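Local coordinates for endonuclease and methylase LlaGI (Lactococcus lactis, PDB 5FFJ), which probably recognises a specific DNA sequence and methylates adenine there, and carries a helicase-like ATPase; the intact enzyme also has a nuclease, deleted here, at residues 732-737 against 847-852. Residues are numbered along the deposited sequence; the frame is centred on the assembly and turned at random.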
# COMPACT_ATOMS: atom_id res chain seq x y z
N LYS A 732 -41.44 0.29 6.14
CA LYS A 732 -41.51 -0.80 5.17
C LYS A 732 -41.02 -0.39 3.78
O LYS A 732 -40.38 -1.18 3.08
CB LYS A 732 -42.94 -1.32 5.06
N ASP A 733 -41.32 0.85 3.40
CA ASP A 733 -41.03 1.34 2.06
C ASP A 733 -39.73 2.15 2.04
O ASP A 733 -39.54 3.01 1.17
CB ASP A 733 -42.21 2.18 1.56
CG ASP A 733 -43.39 1.33 1.12
OD1 ASP A 733 -43.46 0.14 1.51
OD2 ASP A 733 -44.25 1.84 0.37
N VAL A 734 -38.85 1.88 3.00
CA VAL A 734 -37.53 2.49 3.03
C VAL A 734 -36.45 1.41 2.91
O VAL A 734 -36.42 0.46 3.70
CB VAL A 734 -37.29 3.31 4.32
CG1 VAL A 734 -35.87 3.86 4.36
CG2 VAL A 734 -38.31 4.45 4.41
N HIS A 735 -35.59 1.56 1.91
CA HIS A 735 -34.54 0.60 1.63
C HIS A 735 -33.16 1.25 1.70
O HIS A 735 -32.96 2.37 1.22
CB HIS A 735 -34.76 -0.06 0.27
CG HIS A 735 -35.80 -1.14 0.29
ND1 HIS A 735 -35.50 -2.46 0.00
CD2 HIS A 735 -37.13 -1.11 0.54
CE1 HIS A 735 -36.59 -3.18 0.09
NE2 HIS A 735 -37.60 -2.39 0.41
N ILE A 736 -32.21 0.52 2.28
CA ILE A 736 -30.88 1.03 2.57
C ILE A 736 -29.82 0.19 1.87
O ILE A 736 -29.71 -1.01 2.10
CB ILE A 736 -30.61 1.03 4.09
CG1 ILE A 736 -31.49 2.09 4.76
CG2 ILE A 736 -29.12 1.27 4.39
CD1 ILE A 736 -31.25 2.29 6.24
N LEU A 737 -29.03 0.85 1.02
CA LEU A 737 -27.94 0.19 0.31
C LEU A 737 -26.59 0.69 0.81
O LEU A 737 -26.39 1.89 1.03
CB LEU A 737 -28.05 0.42 -1.20
CG LEU A 737 -27.00 -0.30 -2.06
CD1 LEU A 737 -27.04 -1.80 -1.82
CD2 LEU A 737 -27.19 -0.01 -3.55
N PRO A 847 -36.85 0.57 -4.88
CA PRO A 847 -36.63 2.02 -4.84
C PRO A 847 -35.82 2.40 -3.60
O PRO A 847 -36.38 2.73 -2.56
CB PRO A 847 -38.05 2.59 -4.78
CG PRO A 847 -38.83 1.54 -4.07
CD PRO A 847 -38.22 0.22 -4.48
N ILE A 848 -34.49 2.33 -3.73
CA ILE A 848 -33.59 2.62 -2.61
C ILE A 848 -33.71 4.06 -2.13
O ILE A 848 -33.43 5.00 -2.87
CB ILE A 848 -32.13 2.35 -3.01
CG1 ILE A 848 -31.91 0.84 -3.19
CG2 ILE A 848 -31.18 2.89 -1.94
CD1 ILE A 848 -30.63 0.49 -3.90
N THR A 849 -34.09 4.21 -0.87
CA THR A 849 -34.39 5.52 -0.29
C THR A 849 -33.16 6.12 0.38
O THR A 849 -33.09 7.33 0.59
CB THR A 849 -35.53 5.42 0.74
OG1 THR A 849 -36.56 4.55 0.24
CG2 THR A 849 -36.13 6.79 1.02
N ALA A 850 -32.19 5.27 0.72
CA ALA A 850 -30.98 5.72 1.39
C ALA A 850 -29.75 4.93 0.94
O ALA A 850 -29.75 3.70 0.97
CB ALA A 850 -31.15 5.62 2.89
N ILE A 851 -28.71 5.65 0.52
CA ILE A 851 -27.43 5.04 0.20
C ILE A 851 -26.40 5.53 1.22
O ILE A 851 -26.30 6.72 1.49
CB ILE A 851 -26.98 5.37 -1.24
CG1 ILE A 851 -28.08 4.95 -2.22
CG2 ILE A 851 -25.66 4.67 -1.56
CD1 ILE A 851 -27.74 5.14 -3.69
N ILE A 852 -25.65 4.58 1.78
CA ILE A 852 -24.82 4.83 2.95
C ILE A 852 -23.48 4.12 2.82
O ILE A 852 -23.40 3.05 2.23
CB ILE A 852 -25.56 4.37 4.23
CG1 ILE A 852 -26.29 5.55 4.88
CG2 ILE A 852 -24.61 3.70 5.24
CD1 ILE A 852 -27.24 5.15 6.01
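L737 N donates to A850 O at 2.9 Å in a nearly straight bond (166° at the hydrogen), and I852 N reaches L737 O at 2.9 Å almost along the C=O axis. L737 thus gives and accepts on one edge, reaching both flanks of I851, the parallel-strand pattern. Two residues before L737, H735 O is gripped twice: A850 N approaches close to the carbonyl axis at 3.0 Å, while T849 N, also 3.0 Å away, comes in the carbonyl plane on a lone pair with a more bent bond (137°). The chain bends at T849, so that its N and the next N both face H735 O. T849 OG1 turns back to P847 O in a weak bond of 3.3 Å, and the V734 side chain crosses that of T849 at about a right angle, CG1 to CB 4.0 Å. Two CA-H...O contacts, from I736 to A850 O and from I851 to L737 O, supplement the ladder. On one face I736 CG1 packs alongside A850 CB at 4.0 Å. On the other, L737, its CG anti to the backbone N, meets I848 obliquely, CD2 to CD1, under helix 899-910, where W906 and R910 add cover. H735 hydrogen-bonds through ND1 to H777 of strand 776-780. Strands 736-738 and 850-853 are neighbours in the mixed sheet, between 776-780 and 915-922, a parallel pairing consistent with the Rossmann-like core of an adenine-specific DNA methyltransferase.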